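Local coordinates for small nuclear ribonucleoprotein homolog (Pyrobaculum aerophilum, PDB 1M5Q) that probably binds RNA, as Sm-like proteins generally do, and assembles into a 14-mer whose subunits carry a C-terminal domain beyond the Sm fold, at residues 15-20 / 57-62; 36-41 / 52-57; 70-75 / 86-91; 99-104 / 113-118. All coordinates share one frame; numbering follows the deposited sequence.

Interaction 1 (15-20 / 57-62); sequences VVLSNG and RYIVHI
A classic beta bulge, in which Val60 and His61 both face Val16, marks the pairing of strand 12-17 with strand 59-64, the antiparallel join between the first and last strands of the Sm fold. Val16 N donates to His61 O at 3.0 Å, while Val16 O accepts from Val60 N at 2.8 Å. Past the bulge Ser18 N, already within the type I beta turn from Leu17 to Gly20, bonds to Tyr58 O. On one face of the sheet the imidazole of His61, with CG in the crowded position between the backbone N and the carbonyl carbon (chi1 62°), lies beside Val16. Val16 CB sits over the ring, 3.8 Å from its centroid, in a CH-pi contact, and Tyr23 of a neighbouring subunit meets the same ring edge-to-face. An alanine in place of His61 would probably uncover Val16 and leave that Tyr23 without its aromatic mate. The other face is wholly apolar: Ile62 CD1 presses between the two methyls of Val15, 3.3 Å from CG1 and tighter than usual, while Val15 CG1 also meets Ile59 CG2 at 3.6 Å. Ser18 OG lies at the edge of the Tyr58 ring but bonds to Tyr58 OH of a neighbouring subunit. Branched aliphatics thus fill the interior, while aromatic and hydroxyl groups serve the joint between subunits.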
loop_
_atom_site.group_PDB
_atom_site.type_symbol
_atom_site.label_atom_id
_atom_site.label_comp_id
_atom_site.label_asym_id
_atom_site.label_seq_id
_atom_site.Cartn_x
_atom_site.Cartn_y
_atom_site.Cartn_z
ATOM N N VAL H 15 8.290 -23.654 -3.808
ATOM C CA VAL H 15 7.947 -22.309 -3.387
ATOM C C VAL H 15 8.317 -22.135 -1.917
ATOM O O VAL H 15 7.826 -22.889 -1.038
ATOM C CB VAL H 15 6.402 -22.012 -3.588
ATOM C CG1 VAL H 15 6.125 -20.566 -3.283
ATOM C CG2 VAL H 15 5.966 -22.308 -5.067
ATOM N N VAL H 16 9.149 -21.122 -1.640
ATOM C CA VAL H 16 9.614 -20.846 -0.281
ATOM C C VAL H 16 8.824 -19.714 0.331
ATOM O O VAL H 16 8.770 -18.609 -0.209
ATOM C CB VAL H 16 11.140 -20.540 -0.290
ATOM C CG1 VAL H 16 11.634 -20.199 1.128
ATOM C CG2 VAL H 16 11.898 -21.764 -0.859
ATOM N N LEU H 17 8.201 -19.984 1.475
ATOM C CA LEU H 17 7.357 -19.027 2.120
ATOM C C LEU H 17 7.992 -18.338 3.315
ATOM O O LEU H 17 8.863 -18.905 3.969
ATOM C CB LEU H 17 6.031 -19.711 2.513
ATOM C CG LEU H 17 5.369 -20.670 1.468
ATOM C CD1 LEU H 17 3.944 -21.053 1.943
ATOM C CD2 LEU H 17 5.254 -20.008 0.075
ATOM N N SER H 18 7.544 -17.112 3.599
ATOM C CA SER H 18 8.118 -16.360 4.709
ATOM C C SER H 18 7.818 -16.963 6.083
ATOM O O SER H 18 8.477 -16.581 7.058
ATOM C CB SER H 18 7.682 -14.863 4.687
ATOM O OG SER H 18 6.267 -14.699 4.774
ATOM N N ASN H 19 6.852 -17.886 6.190
ATOM C CA ASN H 19 6.646 -18.497 7.511
ATOM C C ASN H 19 7.632 -19.689 7.701
ATOM O O ASN H 19 7.495 -20.485 8.640
ATOM C CB ASN H 19 5.199 -19.011 7.677
ATOM C CG ASN H 19 4.890 -20.210 6.782
ATOM O OD1 ASN H 19 5.620 -20.508 5.820
ATOM N ND2 ASN H 19 3.752 -20.878 7.072
ATOM N N GLY H 20 8.585 -19.834 6.793
ATOM C CA GLY H 20 9.511 -20.928 6.913
ATOM C C GLY H 20 9.103 -22.195 6.176
ATOM O O GLY H 20 9.925 -23.120 6.062
ATOM N N ARG H 57 1.708 -12.499 -1.182
ATOM C CA ARG H 57 2.387 -11.738 -0.131
ATOM C C ARG H 57 3.392 -12.528 0.726
ATOM O O ARG H 57 4.310 -11.931 1.328
ATOM C CB ARG H 57 1.351 -11.100 0.805
ATOM C CG ARG H 57 0.913 -9.705 0.395
ATOM C CD ARG H 57 -0.270 -9.223 1.281
ATOM N NE ARG H 57 -1.503 -9.753 0.704
ATOM C CZ ARG H 57 -2.284 -9.066 -0.127
ATOM N NH1 ARG H 57 -1.966 -7.819 -0.441
ATOM N NH2 ARG H 57 -3.354 -9.646 -0.674
ATOM N N TYR H 58 3.211 -13.851 0.800
ATOM C CA TYR H 58 4.087 -14.699 1.623
ATOM C C TYR H 58 5.153 -15.493 0.875
ATOM O O TYR H 58 5.925 -16.273 1.508
ATOM C CB TYR H 58 3.213 -15.646 2.479
ATOM C CG TYR H 58 2.534 -14.874 3.601
ATOM C CD1 TYR H 58 1.234 -14.391 3.460
ATOM C CD2 TYR H 58 3.238 -14.544 4.764
ATOM C CE1 TYR H 58 0.638 -13.605 4.447
ATOM C CE2 TYR H 58 2.653 -13.748 5.785
ATOM C CZ TYR H 58 1.347 -13.286 5.607
ATOM O OH TYR H 58 0.751 -12.536 6.580
ATOM N N ILE H 59 5.226 -15.286 -0.446
ATOM C CA ILE H 59 6.193 -16.005 -1.276
ATOM C C ILE H 59 7.509 -15.269 -1.327
ATOM O O ILE H 59 7.551 -14.091 -1.770
ATOM C CB ILE H 59 5.692 -16.201 -2.729
ATOM C CG1 ILE H 59 4.372 -16.976 -2.718
ATOM C CG2 ILE H 59 6.728 -17.005 -3.530
ATOM C CD1 ILE H 59 3.655 -17.157 -4.079
ATOM N N VAL H 60 8.582 -15.952 -0.894
ATOM C CA VAL H 60 9.885 -15.330 -0.887
ATOM C C VAL H 60 10.505 -15.537 -2.235
ATOM O O VAL H 60 11.076 -14.618 -2.819
ATOM C CB VAL H 60 10.821 -15.930 0.211
ATOM C CG1 VAL H 60 12.131 -15.147 0.206
ATOM C CG2 VAL H 60 10.128 -15.883 1.605
ATOM N N HIS H 61 10.418 -16.751 -2.746
ATOM C CA HIS H 61 10.916 -17.047 -4.039
ATOM C C HIS H 61 10.381 -18.375 -4.520
ATOM O O HIS H 61 9.828 -19.141 -3.752
ATOM C CB HIS H 61 12.457 -17.000 -4.087
ATOM C CG HIS H 61 13.142 -17.991 -3.208
ATOM N ND1 HIS H 61 13.477 -17.726 -1.894
ATOM C CD2 HIS H 61 13.607 -19.233 -3.474
ATOM C CE1 HIS H 61 14.125 -18.765 -1.388
ATOM N NE2 HIS H 61 14.216 -19.693 -2.329
ATOM N N ILE H 62 10.571 -18.617 -5.807
ATOM C CA ILE H 62 10.138 -19.804 -6.521
ATOM C C ILE H 62 11.397 -20.314 -7.257
ATOM O O ILE H 62 12.077 -19.560 -7.976
ATOM C CB ILE H 62 9.089 -19.433 -7.590
ATOM C CG1 ILE H 62 7.971 -18.612 -6.948
ATOM C CG2 ILE H 62 8.576 -20.690 -8.307
ATOM C CD1 ILE H 62 7.030 -19.385 -6.241
#

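Interaction 2 (36-41 / 52-57); sequences IVLANA and VFIMYR
Ile54 reaches to Ile36 and Leu38 of the facing strand from its first side-chain atom onward. Its CB lies 3.5 Å from Ile36 O, the same carbonyl that accepts from Ile54 N, and 4.3 Å from Ile36 CB. CG1, anti to the carbonyl carbon (chi1 -53°), stays beside that oxygen. With chi2 near 174° the chain then extends, and Ile54 CD1 reaches Leu38, 4.1 Å from both its CG and CD1, the two side chains meeting at a slant. Isoleucine suits this place: branched at CB, it fits the extended backbone, and its CG1-CD1 arm spans from Ile36 to Leu38. The strands form the hairpin 36-42/48-54 of the Sm fold, antiparallel and in regular register: Ile36 and Ile54 exchange two backbone hydrogen bonds, and so do Leu38 and Val52. Past the corner at residues 39 and 40, Ala41 CB fits against Val52 CG2 at 3.8 Å. On the face opposite Ile54, Val37 and Phe53 lie side by side, with Val37 CG2 3.5 Å from Phe53 CD2. Phe1 of a neighbouring subunit packs on Val37 and meets the Phe53 ring edge-to-face, while residues 52 to 54 pair with a strand of that subunit and carry the sheet across the interface.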
loop_
_atom_site.group_PDB
_atom_site.type_symbol
_atom_site.label_atom_id
_atom_site.label_comp_id
_atom_site.label_asym_id
_atom_site.label_seq_id
_atom_site.Cartn_x
_atom_site.Cartn_y
_atom_site.Cartn_z
ATOM N N ILE H 36 0.069 -18.289 -6.508
ATOM C CA ILE H 36 0.474 -19.533 -7.168
ATOM C C ILE H 36 -0.393 -20.677 -6.688
ATOM O O ILE H 36 -0.685 -20.730 -5.505
ATOM C CB ILE H 36 1.902 -19.946 -6.721
ATOM C CG1 ILE H 36 2.927 -18.834 -7.088
ATOM C CG2 ILE H 36 2.247 -21.370 -7.311
ATOM C CD1 ILE H 36 3.104 -18.736 -8.551
ATOM N N VAL H 37 -0.819 -21.560 -7.599
ATOM C CA VAL H 37 -1.516 -22.779 -7.174
ATOM C C VAL H 37 -0.559 -23.940 -7.546
ATOM O O VAL H 37 -0.023 -23.961 -8.667
ATOM C CB VAL H 37 -2.870 -23.018 -7.913
ATOM C CG1 VAL H 37 -3.533 -24.353 -7.363
ATOM C CG2 VAL H 37 -3.818 -21.822 -7.665
ATOM N N LEU H 38 -0.268 -24.835 -6.594
ATOM C CA LEU H 38 0.544 -26.028 -6.850
ATOM C C LEU H 38 -0.336 -27.277 -6.759
ATOM O O LEU H 38 -1.253 -27.338 -5.905
ATOM C CB LEU H 38 1.661 -26.225 -5.821
ATOM C CG LEU H 38 2.710 -25.150 -5.624
ATOM C CD1 LEU H 38 3.736 -25.658 -4.618
ATOM C CD2 LEU H 38 3.396 -24.791 -6.986
ATOM N N ALA H 39 -0.026 -28.265 -7.607
ATOM C CA ALA H 39 -0.761 -29.548 -7.647
ATOM C C ALA H 39 0.103 -30.623 -7.013
ATOM O O ALA H 39 1.344 -30.641 -7.211
ATOM C CB ALA H 39 -1.068 -29.971 -9.073
ATOM N N ASN H 40 -0.547 -31.488 -6.235
ATOM C CA ASN H 40 0.137 -32.607 -5.564
ATOM C C ASN H 40 1.463 -32.144 -4.994
ATOM O O ASN H 40 2.550 -32.595 -5.378
ATOM C CB ASN H 40 0.342 -33.728 -6.583
ATOM C CG ASN H 40 -1.007 -34.332 -7.033
ATOM O OD1 ASN H 40 -1.792 -34.731 -6.185
ATOM N ND2 ASN H 40 -1.278 -34.360 -8.337
ATOM N N ALA H 41 1.341 -31.238 -4.048
ATOM C CA ALA H 41 2.486 -30.604 -3.429
ATOM C C ALA H 41 2.723 -31.164 -2.031
ATOM O O ALA H 41 1.821 -31.671 -1.394
ATOM C CB ALA H 41 2.240 -29.084 -3.353
ATOM N N VAL H 52 -2.626 -26.585 -3.396
ATOM C CA VAL H 52 -2.186 -25.649 -2.382
ATOM C C VAL H 52 -2.275 -24.298 -3.081
ATOM O O VAL H 52 -1.643 -24.099 -4.115
ATOM C CB VAL H 52 -0.727 -25.932 -2.003
ATOM C CG1 VAL H 52 -0.218 -24.912 -0.992
ATOM C CG2 VAL H 52 -0.639 -27.367 -1.487
ATOM N N PHE H 53 -3.066 -23.392 -2.509
ATOM C CA PHE H 53 -3.255 -22.068 -3.068
ATOM C C PHE H 53 -2.409 -21.116 -2.223
ATOM O O PHE H 53 -2.742 -20.803 -1.091
ATOM C CB PHE H 53 -4.739 -21.666 -2.999
ATOM C CG PHE H 53 -5.666 -22.648 -3.676
ATOM C CD1 PHE H 53 -6.159 -23.764 -2.988
ATOM C CD2 PHE H 53 -6.033 -22.466 -4.994
ATOM C CE1 PHE H 53 -6.997 -24.656 -3.622
ATOM C CE2 PHE H 53 -6.881 -23.369 -5.645
ATOM C CZ PHE H 53 -7.366 -24.463 -4.959
ATOM N N ILE H 54 -1.332 -20.628 -2.817
ATOM C CA ILE H 54 -0.386 -19.781 -2.101
ATOM C C ILE H 54 -0.540 -18.256 -2.356
ATOM O O ILE H 54 -0.408 -17.790 -3.508
ATOM C CB ILE H 54 1.021 -20.239 -2.506
ATOM C CG1 ILE H 54 1.139 -21.748 -2.285
ATOM C CG2 ILE H 54 2.072 -19.448 -1.788
ATOM C CD1 ILE H 54 2.463 -22.254 -2.801
HETATM N N MSE H 55 -0.779 -17.498 -1.281
HETATM C CA MSE H 55 -0.972 -16.025 -1.349
HETATM C C MSE H 55 0.375 -15.364 -1.681
HETATM O O MSE H 55 1.389 -15.617 -1.023
HETATM C CB MSE H 55 -1.522 -15.521 -0.003
HETATM C CG MSE H 55 -2.785 -16.298 0.457
HETATM SE SE MSE H 55 -4.374 -15.693 -0.493
HETATM C CE MSE H 55 -4.729 -14.145 0.724
ATOM N N TYR H 56 0.389 -14.518 -2.700
ATOM C CA TYR H 56 1.645 -13.886 -3.166
ATOM C C TYR H 56 2.425 -13.152 -2.089
ATOM O O TYR H 56 3.668 -13.238 -2.030
ATOM C CB TYR H 56 1.364 -12.988 -4.393
ATOM C CG TYR H 56 0.750 -11.656 -4.049
ATOM C CD1 TYR H 56 1.564 -10.609 -3.578
ATOM C CD2 TYR H 56 -0.629 -11.447 -4.129
ATOM C CE1 TYR H 56 1.022 -9.392 -3.194
ATOM C CE2 TYR H 56 -1.216 -10.209 -3.737
ATOM C CZ TYR H 56 -0.365 -9.200 -3.280
ATOM O OH TYR H 56 -0.841 -7.966 -2.936
ATOM N N ARG H 57 1.708 -12.499 -1.182
ATOM C CA ARG H 57 2.387 -11.738 -0.131
ATOM C C ARG H 57 3.392 -12.528 0.726
ATOM O O ARG H 57 4.310 -11.931 1.328
ATOM C CB ARG H 57 1.351 -11.100 0.805
ATOM C CG ARG H 57 0.913 -9.705 0.395
ATOM C CD ARG H 57 -0.270 -9.223 1.281
ATOM N NE ARG H 57 -1.503 -9.753 0.704
ATOM C CZ ARG H 57 -2.284 -9.066 -0.127
ATOM N NH1 ARG H 57 -1.966 -7.819 -0.441
ATOM N NH2 ARG H 57 -3.354 -9.646 -0.674
#

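Interaction 3 (70-75 / 86-91); sequences DMREFA and VKYIEE
Arg72 lies across the face of the Tyr88 ring, its methylene CG over the centre at 3.7 Å from the centroid in a CH-pi contact. Tyr88 has CG anti to the backbone N (chi1 167°), which starts its ring toward the helix. Beyond CG the Arg72 guanidinium is turned 57° from the ring plane, and Arg72 NH1 lies 3.1 Å from Tyr88 CE2. Arg72 NH1 also makes a long salt bridge of 3.6 Å to Glu90 OE1, the carboxylate turned steeply against the guanidinium. Arginine suits the position because its aliphatic stem can cover an aromatic face while its charge reaches past to an acid. At the ring edge Met71 CB meets Tyr88 CE1 at 3.9 Å, and Tyr88 OH is hydrogen-bonded to Asn93 OD1. An alanine in place of Tyr88 would probably leave the Arg72 stem without its platform and Asn93 without its hydroxyl partner. Closer to the strand the small Ala75 lets helix and strand approach, its CB touching Tyr88 CB and Val86 CG1, each at 4.1 Å. The helix runs antiparallel to strand 86-89; Val95 of the next strand, 94-97, meets Ala75, Val86 and Tyr88, while Phe74 turns to Val103 and to helix 113-127.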
loop_
_atom_site.group_PDB
_atom_site.type_symbol
_atom_site.label_atom_id
_atom_site.label_comp_id
_atom_site.label_asym_id
_atom_site.label_seq_id
_atom_site.Cartn_x
_atom_site.Cartn_y
_atom_site.Cartn_z
ATOM N N ASP H 70 22.025 -33.201 -19.278
ATOM C CA ASP H 70 23.463 -33.424 -19.457
ATOM C C ASP H 70 23.646 -33.514 -21.002
ATOM O O ASP H 70 23.238 -34.504 -21.635
ATOM C CB ASP H 70 23.863 -34.755 -18.806
ATOM C CG ASP H 70 25.358 -35.094 -19.012
ATOM O OD1 ASP H 70 26.054 -34.453 -19.840
ATOM O OD2 ASP H 70 25.841 -36.018 -18.328
HETATM N N MSE H 71 24.261 -32.505 -21.609
HETATM C CA MSE H 71 24.380 -32.506 -23.051
HETATM C C MSE H 71 25.319 -33.562 -23.615
HETATM O O MSE H 71 25.125 -34.000 -24.748
HETATM C CB MSE H 71 24.782 -31.117 -23.570
HETATM C CG MSE H 71 23.732 -30.067 -23.246
HETATM SE SE MSE H 71 21.953 -30.595 -23.790
HETATM C CE MSE H 71 22.165 -30.262 -25.650
ATOM N N ARG H 72 26.336 -33.939 -22.845
ATOM C CA ARG H 72 27.270 -34.981 -23.292
ATOM C C ARG H 72 26.492 -36.276 -23.347
ATOM O O ARG H 72 26.650 -37.038 -24.267
ATOM C CB ARG H 72 28.474 -35.122 -22.335
ATOM C CG ARG H 72 29.542 -34.062 -22.532
ATOM C CD ARG H 72 30.839 -34.470 -21.829
ATOM N NE ARG H 72 31.264 -33.465 -20.856
ATOM C CZ ARG H 72 32.117 -32.492 -21.132
ATOM N NH1 ARG H 72 32.644 -32.409 -22.347
ATOM N NH2 ARG H 72 32.410 -31.580 -20.212
ATOM N N GLU H 73 25.639 -36.525 -22.363
ATOM C CA GLU H 73 24.841 -37.741 -22.394
ATOM C C GLU H 73 23.846 -37.635 -23.571
ATOM O O GLU H 73 23.617 -38.603 -24.289
ATOM C CB GLU H 73 24.106 -37.917 -21.081
ATOM C CG GLU H 73 23.215 -39.150 -21.058
ATOM C CD GLU H 73 24.029 -40.461 -21.140
ATOM O OE1 GLU H 73 25.066 -40.590 -20.436
ATOM O OE2 GLU H 73 23.621 -41.354 -21.895
ATOM N N PHE H 74 23.256 -36.456 -23.782
ATOM C CA PHE H 74 22.358 -36.277 -24.906
ATOM C C PHE H 74 23.074 -36.627 -26.229
ATOM O O PHE H 74 22.496 -37.240 -27.121
ATOM C CB PHE H 74 21.852 -34.811 -25.012
ATOM C CG PHE H 74 20.866 -34.567 -26.182
ATOM C CD1 PHE H 74 19.516 -34.754 -26.011
ATOM C CD2 PHE H 74 21.319 -34.166 -27.431
ATOM C CE1 PHE H 74 18.585 -34.551 -27.068
ATOM C CE2 PHE H 74 20.413 -33.950 -28.500
ATOM C CZ PHE H 74 19.033 -34.151 -28.303
ATOM N N ALA H 75 24.302 -36.162 -26.372
ATOM C CA ALA H 75 25.073 -36.397 -27.584
ATOM C C ALA H 75 25.301 -37.927 -27.727
ATOM O O ALA H 75 25.114 -38.503 -28.811
ATOM C CB ALA H 75 26.374 -35.654 -27.505
ATOM N N VAL H 86 26.575 -36.602 -35.161
ATOM C CA VAL H 86 26.569 -35.849 -33.920
ATOM C C VAL H 86 27.919 -35.299 -33.439
ATOM O O VAL H 86 28.926 -36.009 -33.430
ATOM C CB VAL H 86 25.957 -36.718 -32.832
ATOM C CG1 VAL H 86 25.922 -35.971 -31.530
ATOM C CG2 VAL H 86 24.525 -37.195 -33.271
ATOM N N LYS H 87 27.949 -34.028 -33.054
ATOM C CA LYS H 87 29.184 -33.430 -32.529
ATOM C C LYS H 87 28.857 -32.690 -31.219
ATOM O O LYS H 87 27.965 -31.852 -31.182
ATOM C CB LYS H 87 29.777 -32.414 -33.516
ATOM C CG LYS H 87 30.203 -32.949 -34.874
ATOM C CD LYS H 87 30.950 -31.887 -35.675
ATOM C CE LYS H 87 31.806 -30.974 -34.764
ATOM N NZ LYS H 87 32.846 -31.670 -33.916
ATOM N N TYR H 88 29.546 -33.002 -30.145
ATOM C CA TYR H 88 29.288 -32.304 -28.907
ATOM C C TYR H 88 30.294 -31.147 -28.992
ATOM O O TYR H 88 31.436 -31.356 -29.379
ATOM C CB TYR H 88 29.578 -33.175 -27.674
ATOM C CG TYR H 88 29.615 -32.350 -26.405
ATOM C CD1 TYR H 88 28.437 -31.783 -25.870
ATOM C CD2 TYR H 88 30.826 -32.078 -25.761
ATOM C CE1 TYR H 88 28.470 -30.958 -24.720
ATOM C CE2 TYR H 88 30.870 -31.259 -24.620
ATOM C CZ TYR H 88 29.702 -30.703 -24.104
ATOM O OH TYR H 88 29.758 -29.899 -22.976
ATOM N N ILE H 89 29.850 -29.939 -28.670
ATOM C CA ILE H 89 30.723 -28.783 -28.733
ATOM C C ILE H 89 30.862 -28.165 -27.356
ATOM O O ILE H 89 30.000 -27.386 -26.904
ATOM C CB ILE H 89 30.177 -27.760 -29.729
ATOM C CG1 ILE H 89 30.196 -28.393 -31.116
ATOM C CG2 ILE H 89 31.021 -26.480 -29.691
ATOM C CD1 ILE H 89 29.874 -27.468 -32.157
ATOM N N GLU H 90 31.969 -28.537 -26.711
ATOM C CA GLU H 90 32.323 -28.112 -25.366
ATOM C C GLU H 90 32.351 -26.569 -25.201
ATOM O O GLU H 90 32.035 -26.049 -24.137
ATOM C CB GLU H 90 33.696 -28.711 -25.008
ATOM C CG GLU H 90 33.897 -28.878 -23.500
ATOM C CD GLU H 90 35.230 -29.514 -23.130
ATOM O OE1 GLU H 90 35.511 -30.646 -23.609
ATOM O OE2 GLU H 90 35.991 -28.882 -22.347
ATOM N N GLU H 91 32.729 -25.863 -26.263
ATOM C CA GLU H 91 32.808 -24.414 -26.251
ATOM C C GLU H 91 31.526 -23.767 -25.653
ATOM O O GLU H 91 31.622 -22.879 -24.824
ATOM C CB GLU H 91 33.056 -23.903 -27.685
ATOM C CG GLU H 91 33.866 -22.630 -27.736
ATOM C CD GLU H 91 33.940 -21.986 -29.117
ATOM O OE1 GLU H 91 33.999 -22.713 -30.147
ATOM O OE2 GLU H 91 33.963 -20.734 -29.159
#

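Interaction 4 (99-104 / 113-118); sequences DKVRVS and PVAERA. With ACY (acetic acid), chain B.
Strand 101-104 and helix 113-118 run nearly parallel, their axes 20° apart and 8.8 Å at closest approach, with Val101 drawn nearest to the helix at Ala115. No hydrogen bond crosses between them; the contact is apolar, mostly between methyl groups, though Val101 CG2 also nears Ala115 N. Val101 CG2, anti to the carbonyl carbon, wedges against the first turn, 3.7 Å from Val114 CG1 and 3.8 Å from Ala115 CB. Its other methyl, CG1, reaches Ala118 CB one turn on, and Val103 CG2 approaches Ala118 CB at 4.3 Å. Alanines at two of the three helix positions keep the helix close to the strand, while beta-branched valines suit the extended backbone. In the Lsm C-terminal domain this is an alpha/beta layering: helix 113-127 lies along one face of a four-stranded antiparallel sheet, and Val103 also touches Met71 and Phe74 of helix 71-81. Arg102 alternates to the opposite side of the strand. Its extended chain carries the guanidinium to an acetic acid molecule, probably from the crystallisation liquor, gripped in the guanidinium plane by two bonds: Arg102 NE to OXT and NH2 to O, both 2.8 Å. NH2 also bonds to Ile81 O of a neighbouring subunit.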
loop_
_atom_site.group_PDB
_atom_site.type_symbol
_atom_site.label_atom_id
_atom_site.label_comp_id
_atom_site.label_asym_id
_atom_site.label_seq_id
_atom_site.Cartn_x
_atom_site.Cartn_y
_atom_site.Cartn_z
ATOM N N ASP H 99 24.088 -30.765 -40.346
ATOM C CA ASP H 99 24.469 -29.368 -40.434
ATOM C C ASP H 99 23.330 -28.366 -40.364
ATOM O O ASP H 99 23.520 -27.180 -40.647
ATOM C CB ASP H 99 25.327 -29.143 -41.691
ATOM C CG ASP H 99 24.510 -29.076 -42.966
ATOM O OD1 ASP H 99 23.534 -29.857 -43.099
ATOM O OD2 ASP H 99 24.862 -28.236 -43.845
ATOM N N LYS H 100 22.144 -28.830 -39.987
ATOM C CA LYS H 100 21.014 -27.921 -39.836
ATOM C C LYS H 100 20.236 -28.114 -38.524
ATOM O O LYS H 100 19.169 -27.548 -38.372
ATOM C CB LYS H 100 20.052 -28.061 -41.008
ATOM C CG LYS H 100 20.674 -27.724 -42.350
ATOM C CD LYS H 100 19.605 -27.583 -43.425
ATOM C CE LYS H 100 18.876 -26.234 -43.341
ATOM N NZ LYS H 100 19.710 -25.063 -43.794
ATOM N N VAL H 101 20.741 -28.912 -37.585
ATOM C CA VAL H 101 20.024 -29.097 -36.326
ATOM C C VAL H 101 21.020 -28.808 -35.195
ATOM O O VAL H 101 22.170 -29.236 -35.231
ATOM C CB VAL H 101 19.392 -30.537 -36.214
ATOM C CG1 VAL H 101 18.786 -30.775 -34.790
ATOM C CG2 VAL H 101 18.291 -30.669 -37.222
ATOM N N ARG H 102 20.573 -28.038 -34.213
ATOM C CA ARG H 102 21.428 -27.611 -33.103
ATOM C C ARG H 102 20.605 -27.742 -31.845
ATOM O O ARG H 102 19.466 -27.380 -31.838
ATOM C CB ARG H 102 21.847 -26.146 -33.344
ATOM C CG ARG H 102 22.538 -25.461 -32.178
ATOM C CD ARG H 102 22.904 -24.022 -32.581
ATOM N NE ARG H 102 23.731 -23.417 -31.551
ATOM C CZ ARG H 102 23.253 -22.867 -30.431
ATOM N NH1 ARG H 102 21.933 -22.832 -30.183
ATOM N NH2 ARG H 102 24.107 -22.337 -29.547
ATOM N N VAL H 103 21.181 -28.290 -30.798
ATOM C CA VAL H 103 20.481 -28.504 -29.537
ATOM C C VAL H 103 21.297 -27.920 -28.351
ATOM O O VAL H 103 22.454 -28.273 -28.166
ATOM C CB VAL H 103 20.292 -30.039 -29.215
ATOM C CG1 VAL H 103 19.339 -30.166 -28.056
ATOM C CG2 VAL H 103 19.766 -30.847 -30.456
ATOM N N SER H 104 20.666 -27.054 -27.564
ATOM C CA SER H 104 21.276 -26.421 -26.403
ATOM C C SER H 104 20.511 -27.014 -25.220
ATOM O O SER H 104 19.553 -27.772 -25.441
ATOM C CB SER H 104 21.055 -24.903 -26.453
ATOM O OG SER H 104 19.680 -24.607 -26.179
ATOM N N PRO H 113 12.771 -33.829 -40.264
ATOM C CA PRO H 113 12.811 -35.115 -39.554
ATOM C C PRO H 113 13.893 -35.285 -38.477
ATOM O O PRO H 113 13.672 -35.911 -37.418
ATOM C CB PRO H 113 12.930 -36.138 -40.699
ATOM C CG PRO H 113 12.251 -35.412 -41.903
ATOM C CD PRO H 113 12.729 -33.996 -41.740
ATOM N N VAL H 114 15.072 -34.758 -38.754
ATOM C CA VAL H 114 16.146 -34.859 -37.794
ATOM C C VAL H 114 15.798 -34.006 -36.561
ATOM O O VAL H 114 15.872 -34.468 -35.446
ATOM C CB VAL H 114 17.451 -34.388 -38.410
ATOM C CG1 VAL H 114 18.586 -34.404 -37.313
ATOM C CG2 VAL H 114 17.816 -35.339 -39.575
ATOM N N ALA H 115 15.365 -32.781 -36.809
ATOM C CA ALA H 115 14.983 -31.833 -35.781
ATOM C C ALA H 115 13.816 -32.394 -34.938
ATOM O O ALA H 115 13.874 -32.353 -33.679
ATOM C CB ALA H 115 14.592 -30.499 -36.422
ATOM N N GLU H 116 12.786 -32.914 -35.618
ATOM C CA GLU H 116 11.621 -33.496 -34.929
ATOM C C GLU H 116 12.080 -34.665 -34.056
ATOM O O GLU H 116 11.650 -34.800 -32.906
ATOM C CB GLU H 116 10.567 -34.003 -35.913
ATOM C CG GLU H 116 9.718 -32.909 -36.564
ATOM C CD GLU H 116 9.307 -31.818 -35.586
ATOM O OE1 GLU H 116 8.716 -32.139 -34.519
ATOM O OE2 GLU H 116 9.594 -30.626 -35.877
ATOM N N ARG H 117 12.968 -35.512 -34.583
ATOM C CA ARG H 117 13.456 -36.641 -33.780
ATOM C C ARG H 117 14.290 -36.191 -32.552
ATOM O O ARG H 117 14.180 -36.769 -31.458
ATOM C CB ARG H 117 14.291 -37.595 -34.644
ATOM C CG ARG H 117 14.823 -38.815 -33.882
ATOM C CD ARG H 117 13.635 -39.591 -33.309
ATOM N NE ARG H 117 14.013 -40.943 -32.979
ATOM C CZ ARG H 117 14.307 -41.357 -31.756
ATOM N NH1 ARG H 117 14.265 -40.504 -30.720
ATOM N NH2 ARG H 117 14.628 -42.638 -31.561
ATOM N N ALA H 118 15.120 -35.176 -32.733
ATOM C CA ALA H 118 15.949 -34.689 -31.641
ATOM C C ALA H 118 15.015 -34.118 -30.545
ATOM O O ALA H 118 15.266 -34.280 -29.352
ATOM C CB ALA H 118 16.959 -33.602 -32.171
HETATM C C ACY B . 27.019 -23.578 -31.046
HETATM O O ACY B . 26.793 -23.124 -29.823
HETATM O OXT ACY B . 26.464 -23.174 -32.171
HETATM C CH3 ACY B . 28.043 -24.675 -31.076
#

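In the fold
The four contacts fall into two groups. Interactions 1 and 2, with centres 10 Å apart, share Arg57 and build one Sm barrel interior: Ile59 CG1 meets Ile54 CG2 at 3.5 Å. Interactions 3 and 4, 13 Å apart between centres, lie in the C-terminal domain, where Phe74 CE2 touches Val103 CG2 at 3.7 Å and joins the helix of one to the strand of the other. Between the groups the centres are about 37 to 39 Å apart and nothing touches. Each group reaches neighbouring subunits. A cadmium ion lies about 6 Å from the side chain of Val37 in interaction 2, and the side chain of Ile62 in interaction 1 is about 13 Å from a bound cadmium ion.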